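Local coordinates for haloacid dehalogenase-like hydrolase (Salmonella enterica subsp. enterica serovar Typhi, PDB 4EZE), which probably hydrolyses O-phosphoserine to serine and phosphate, the last step of serine biosynthesis, as a magnesium-dependent phosphatase of the HAD superfamily, at residues A[275-288]-A[296-309]. Sequence-based numbering, arbitrary orientation.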
loop_
_atom_site.group_PDB
_atom_site.type_symbol
_atom_site.label_atom_id
_atom_site.label_comp_id
_atom_site.label_asym_id
_atom_site.label_seq_id
_atom_site.Cartn_x
_atom_site.Cartn_y
_atom_site.Cartn_z
ATOM N N LEU A 275 7.310 2.300 -6.425
ATOM C CA LEU A 275 8.484 2.908 -5.755
ATOM C C LEU A 275 8.575 4.454 -5.801
ATOM O O LEU A 275 8.808 5.097 -4.764
ATOM C CB LEU A 275 9.787 2.283 -6.236
ATOM C CG LEU A 275 10.088 0.901 -5.638
ATOM C CD1 LEU A 275 11.286 0.281 -6.337
ATOM C CD2 LEU A 275 10.369 0.990 -4.149
ATOM N N PRO A 276 8.423 5.061 -6.995
ATOM C CA PRO A 276 8.542 6.521 -7.064
ATOM C C PRO A 276 7.541 7.191 -6.144
ATOM O O PRO A 276 7.897 8.083 -5.370
ATOM C CB PRO A 276 8.216 6.813 -8.518
ATOM C CG PRO A 276 8.736 5.612 -9.226
ATOM C CD PRO A 276 8.400 4.454 -8.336
ATOM N N MET A 277 6.300 6.726 -6.211
ATOM C CA MET A 277 5.245 7.212 -5.341
ATOM C C MET A 277 5.516 6.952 -3.857
ATOM O O MET A 277 5.254 7.805 -3.016
ATOM C CB MET A 277 3.916 6.584 -5.746
ATOM C CG MET A 277 2.737 7.048 -4.936
ATOM S SD MET A 277 1.183 6.416 -5.591
ATOM C CE MET A 277 1.179 4.759 -4.902
ATOM N N LEU A 278 6.025 5.781 -3.513
ATOM C CA LEU A 278 6.282 5.505 -2.095
ATOM C C LEU A 278 7.519 6.242 -1.585
ATOM O O LEU A 278 7.593 6.630 -0.405
ATOM C CB LEU A 278 6.461 4.009 -1.844
ATOM C CG LEU A 278 5.355 3.046 -2.249
ATOM C CD1 LEU A 278 5.838 1.642 -1.953
ATOM C CD2 LEU A 278 4.091 3.323 -1.464
ATOM N N GLU A 279 8.504 6.407 -2.459
ATOM C CA GLU A 279 9.721 7.100 -2.059
ATOM C C GLU A 279 9.438 8.572 -1.882
ATOM O O GLU A 279 10.010 9.219 -1.009
ATOM C CB GLU A 279 10.841 6.887 -3.061
ATOM C CG GLU A 279 11.552 5.556 -2.864
ATOM C CD GLU A 279 12.475 5.216 -4.020
ATOM O OE1 GLU A 279 13.578 4.695 -3.759
ATOM O OE2 GLU A 279 12.103 5.465 -5.190
ATOM N N HIS A 280 8.519 9.093 -2.679
ATOM C CA HIS A 280 8.132 10.486 -2.530
ATOM C C HIS A 280 7.315 10.741 -1.255
ATOM O O HIS A 280 7.535 11.721 -0.566
ATOM C CB HIS A 280 7.355 10.970 -3.746
ATOM C CG HIS A 280 6.702 12.297 -3.537
ATOM N ND1 HIS A 280 7.375 13.488 -3.703
ATOM C CD2 HIS A 280 5.447 12.623 -3.147
ATOM C CE1 HIS A 280 6.555 14.490 -3.441
ATOM N NE2 HIS A 280 5.377 13.993 -3.107
ATOM N N ALA A 281 6.366 9.875 -0.937
ATOM C CA ALA A 281 5.557 10.085 0.264
ATOM C C ALA A 281 6.425 10.312 1.496
ATOM O O ALA A 281 7.544 9.785 1.586
ATOM C CB ALA A 281 4.638 8.898 0.500
ATOM N N GLY A 282 5.899 11.065 2.461
ATOM C CA GLY A 282 6.627 11.296 3.717
ATOM C C GLY A 282 6.773 9.959 4.422
ATOM O O GLY A 282 7.828 9.617 4.936
ATOM N N THR A 283 5.688 9.201 4.441
ATOM C CA THR A 283 5.673 7.884 5.036
ATOM C C THR A 283 5.167 6.899 3.985
ATOM O O THR A 283 3.972 6.874 3.669
ATOM C CB THR A 283 4.780 7.861 6.274
ATOM O OG1 THR A 283 5.337 8.736 7.261
ATOM C CG2 THR A 283 4.674 6.439 6.840
ATOM N N GLY A 284 6.107 6.153 3.405
ATOM C CA GLY A 284 5.836 5.161 2.350
ATOM C C GLY A 284 5.751 3.803 3.014
ATOM O O GLY A 284 6.554 3.469 3.898
ATOM N N ILE A 285 4.745 3.032 2.627
ATOM C CA ILE A 285 4.492 1.760 3.275
ATOM C C ILE A 285 4.466 0.658 2.241
ATOM O O ILE A 285 3.686 0.746 1.313
ATOM C CB ILE A 285 3.147 1.757 4.004
ATOM C CG1 ILE A 285 3.170 2.790 5.139
ATOM C CG2 ILE A 285 2.864 0.367 4.562
ATOM C CD1 ILE A 285 1.798 3.129 5.660
ATOM N N ALA A 286 5.278 -0.371 2.433
ATOM C CA ALA A 286 5.292 -1.496 1.531
ATOM C C ALA A 286 4.375 -2.557 2.091
ATOM O O ALA A 286 4.573 -3.056 3.173
ATOM C CB ALA A 286 6.693 -2.032 1.382
ATOM N N TRP A 287 3.354 -2.891 1.329
ATOM C CA TRP A 287 2.373 -3.847 1.778
ATOM C C TRP A 287 2.633 -5.211 1.171
ATOM O O TRP A 287 2.450 -5.404 -0.008
ATOM C CB TRP A 287 0.990 -3.346 1.384
ATOM C CG TRP A 287 -0.048 -4.373 1.392
ATOM C CD1 TRP A 287 -0.469 -5.092 0.344
ATOM C CD2 TRP A 287 -0.809 -4.804 2.509
ATOM N NE1 TRP A 287 -1.441 -5.954 0.721
ATOM C CE2 TRP A 287 -1.674 -5.797 2.054
ATOM C CE3 TRP A 287 -0.840 -4.449 3.849
ATOM C CZ2 TRP A 287 -2.558 -6.444 2.888
ATOM C CZ3 TRP A 287 -1.714 -5.084 4.670
ATOM C CH2 TRP A 287 -2.564 -6.073 4.193
ATOM N N LYS A 288 3.127 -6.136 1.981
ATOM C CA LYS A 288 3.305 -7.511 1.559
ATOM C C LYS A 288 3.994 -7.463 0.214
ATOM O O LYS A 288 3.617 -8.138 -0.717
ATOM C CB LYS A 288 1.975 -8.243 1.545
ATOM C CG LYS A 288 1.379 -8.321 2.934
ATOM C CD LYS A 288 0.130 -9.162 3.014
ATOM C CE LYS A 288 -0.346 -9.253 4.451
ATOM N NZ LYS A 288 -1.697 -9.850 4.569
ATOM N N LYS A 296 13.922 -1.041 -0.546
ATOM C CA LYS A 296 14.020 0.414 -0.466
ATOM C C LYS A 296 13.069 1.019 0.563
ATOM O O LYS A 296 13.349 2.085 1.105
ATOM C CB LYS A 296 13.811 1.058 -1.836
ATOM C CG LYS A 296 14.892 0.701 -2.841
ATOM C CD LYS A 296 15.053 1.784 -3.894
ATOM C CE LYS A 296 15.880 1.287 -5.069
ATOM N NZ LYS A 296 15.200 0.163 -5.776
ATOM N N ILE A 297 11.952 0.349 0.847
ATOM C CA ILE A 297 10.950 0.948 1.736
ATOM C C ILE A 297 10.869 0.264 3.084
ATOM O O ILE A 297 10.548 -0.916 3.173
ATOM C CB ILE A 297 9.555 0.981 1.105
ATOM C CG1 ILE A 297 9.629 1.569 -0.313
ATOM C CG2 ILE A 297 8.605 1.738 2.023
ATOM C CD1 ILE A 297 9.851 3.073 -0.384
ATOM N N HIS A 298 11.115 1.042 4.132
ATOM C CA HIS A 298 11.397 0.526 5.461
ATOM C C HIS A 298 10.215 0.491 6.420
ATOM O O HIS A 298 10.271 -0.171 7.470
ATOM C CB HIS A 298 12.563 1.313 6.049
ATOM C CG HIS A 298 13.815 1.187 5.246
ATOM N ND1 HIS A 298 15.011 1.754 5.629
ATOM C CD2 HIS A 298 14.062 0.527 4.089
ATOM C CE1 HIS A 298 15.935 1.469 4.729
ATOM N NE2 HIS A 298 15.385 0.728 3.785
ATOM N N HIS A 299 9.139 1.180 6.059
ATOM C CA HIS A 299 7.851 0.938 6.727
ATOM C C HIS A 299 7.165 -0.206 5.974
ATOM O O HIS A 299 7.005 -0.129 4.759
ATOM C CB HIS A 299 6.970 2.176 6.649
ATOM C CG HIS A 299 7.453 3.328 7.474
ATOM N ND1 HIS A 299 7.706 3.218 8.827
ATOM C CD2 HIS A 299 7.659 4.631 7.156
ATOM C CE1 HIS A 299 8.067 4.399 9.304
ATOM N NE2 HIS A 299 8.052 5.274 8.311
ATOM N N GLN A 300 6.763 -1.261 6.677
ATOM C CA GLN A 300 6.178 -2.410 5.998
ATOM C C GLN A 300 5.082 -3.050 6.806
ATOM O O GLN A 300 5.113 -3.090 8.052
ATOM C CB GLN A 300 7.242 -3.491 5.721
ATOM C CG GLN A 300 8.469 -3.028 4.928
ATOM C CD GLN A 300 9.549 -4.099 4.869
ATOM O OE1 GLN A 300 9.331 -5.226 5.312
ATOM N NE2 GLN A 300 10.731 -3.744 4.345
ATOM N N ILE A 301 4.116 -3.598 6.090
ATOM C CA ILE A 301 3.238 -4.541 6.729
ATOM C C ILE A 301 3.413 -5.892 6.063
ATOM O O ILE A 301 3.159 -6.046 4.865
ATOM C CB ILE A 301 1.777 -4.085 6.668
ATOM C CG1 ILE A 301 1.636 -2.747 7.377
ATOM C CG2 ILE A 301 0.888 -5.108 7.364
ATOM C CD1 ILE A 301 0.321 -2.045 7.078
ATOM N N ASN A 302 3.832 -6.876 6.848
ATOM C CA ASN A 302 4.138 -8.183 6.297
ATOM C C ASN A 302 3.275 -9.288 6.834
ATOM O O ASN A 302 3.058 -10.261 6.132
ATOM C CB ASN A 302 5.619 -8.536 6.538
ATOM C CG ASN A 302 6.539 -7.588 5.818
ATOM O OD1 ASN A 302 6.259 -7.249 4.680
ATOM N ND2 ASN A 302 7.627 -7.133 6.475
ATOM N N TYR A 303 2.791 -9.165 8.070
ATOM C CA TYR A 303 2.023 -10.267 8.679
ATOM C C TYR A 303 0.664 -9.880 9.270
ATOM O O TYR A 303 0.054 -10.685 9.947
ATOM C CB TYR A 303 2.841 -10.970 9.783
ATOM C CG TYR A 303 4.199 -11.419 9.310
ATOM C CD1 TYR A 303 4.360 -12.590 8.582
ATOM C CD2 TYR A 303 5.322 -10.658 9.590
ATOM C CE1 TYR A 303 5.612 -12.976 8.121
ATOM C CE2 TYR A 303 6.563 -11.033 9.157
ATOM C CZ TYR A 303 6.718 -12.183 8.425
ATOM O OH TYR A 303 7.998 -12.501 8.012
ATOM N N HIS A 304 0.189 -8.657 9.058
ATOM C CA HIS A 304 -1.122 -8.280 9.587
ATOM C C HIS A 304 -1.834 -7.509 8.512
ATOM O O HIS A 304 -1.430 -7.578 7.363
ATOM C CB HIS A 304 -0.975 -7.467 10.879
ATOM C CG HIS A 304 -0.412 -8.267 12.018
ATOM N ND1 HIS A 304 0.944 -8.445 12.206
ATOM C CD2 HIS A 304 -1.025 -8.962 13.009
ATOM C CE1 HIS A 304 1.141 -9.211 13.268
ATOM N NE2 HIS A 304 -0.037 -9.527 13.780
ATOM N N GLY A 305 -2.890 -6.781 8.852
ATOM C CA GLY A 305 -3.637 -6.070 7.818
ATOM C C GLY A 305 -3.458 -4.581 7.967
ATOM O O GLY A 305 -2.629 -4.125 8.749
ATOM N N PHE A 306 -4.240 -3.825 7.219
ATOM C CA PHE A 306 -4.134 -2.378 7.203
ATOM C C PHE A 306 -4.650 -1.736 8.511
ATOM O O PHE A 306 -4.546 -0.515 8.703
ATOM C CB PHE A 306 -4.913 -1.823 6.016
ATOM C CG PHE A 306 -4.164 -1.863 4.721
ATOM C CD1 PHE A 306 -3.108 -1.008 4.488
ATOM C CD2 PHE A 306 -4.534 -2.737 3.727
ATOM C CE1 PHE A 306 -2.415 -1.046 3.285
ATOM C CE2 PHE A 306 -3.873 -2.765 2.510
ATOM C CZ PHE A 306 -2.807 -1.910 2.282
ATOM N N GLU A 307 -5.208 -2.530 9.414
ATOM C CA GLU A 307 -5.550 -1.960 10.723
ATOM C C GLU A 307 -4.301 -1.288 11.283
ATOM O O GLU A 307 -4.396 -0.250 11.954
ATOM C CB GLU A 307 -6.127 -3.004 11.680
ATOM C CG GLU A 307 -5.119 -4.041 12.189
ATOM C CD GLU A 307 -4.865 -5.149 11.185
ATOM O OE1 GLU A 307 -5.381 -5.021 10.053
ATOM O OE2 GLU A 307 -4.165 -6.148 11.529
ATOM N N LEU A 308 -3.126 -1.846 10.968
ATOM C CA LEU A 308 -1.847 -1.327 11.502
ATOM C C LEU A 308 -1.509 0.116 11.096
ATOM O O LEU A 308 -0.680 0.746 11.729
ATOM C CB LEU A 308 -0.659 -2.233 11.140
ATOM C CG LEU A 308 -0.575 -3.696 11.598
ATOM C CD1 LEU A 308 0.864 -4.179 11.531
ATOM C CD2 LEU A 308 -1.096 -3.874 13.011
ATOM N N LEU A 309 -2.133 0.653 10.048
ATOM C CA LEU A 309 -1.893 2.068 9.740
ATOM C C LEU A 309 -2.227 2.965 10.950
ATOM O O LEU A 309 -1.769 4.107 11.059
ATOM C CB LEU A 309 -2.702 2.511 8.534
ATOM C CG LEU A 309 -2.358 1.847 7.208
ATOM C CD1 LEU A 309 -3.343 2.342 6.174
ATOM C CD2 LEU A 309 -0.959 2.242 6.796
HETATM O O HOH W 1 7.827 8.077 7.942
HETATM O O HOH W 2 6.032 -5.670 2.673
#
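Trp287 and Phe306 illustrate how the chain beyond an edge strand can fold back over a large side chain of the neighbouring strand. CB of Trp287 starts the contact 4.2 Å from Phe306 CZ, and with CG anti to the backbone N (chi1 162°) the indole runs out over the phenyl ring. Trp287 CD2 lies 3.5 Å from Phe306 CZ, CG and CE3 also lie against that CZ, CE2 and CZ2 against Phe306 CE2, and the six-membered ring forms an offset stack with Phe306, planes 10° apart. Farther out, Trp287 CZ3 meets Ile301 CG2 at 3.7 Å and also touches His304 O, while CH2, at the far rim, reaches His304 O and Gly305 CA, the latter lying in the ring plane. Lys288 CG covers the opposite face of the indole, and Phe113 meets Phe306 edge-to-face.

The two backbones belong to a beta-alpha-beta unit of the Rossmann-like HAD core: strands 283-287 and 299-301 pair in parallel, joined through helix 291-296, and strand 299-301 is the outermost on its side of the sheet. Ala286 is bonded at both ends, its N to His299 O (2.9 Å) and its O to Ile301 N (3.0 Å); a water also bridges Ala286 O to Asn302 OD1. Across the sheet from the indole, Ile297 turns toward helix 275-280, its CD1 packing on Leu278 CB (3.8 Å). A second water links Thr283 OG1 to His299 NE2.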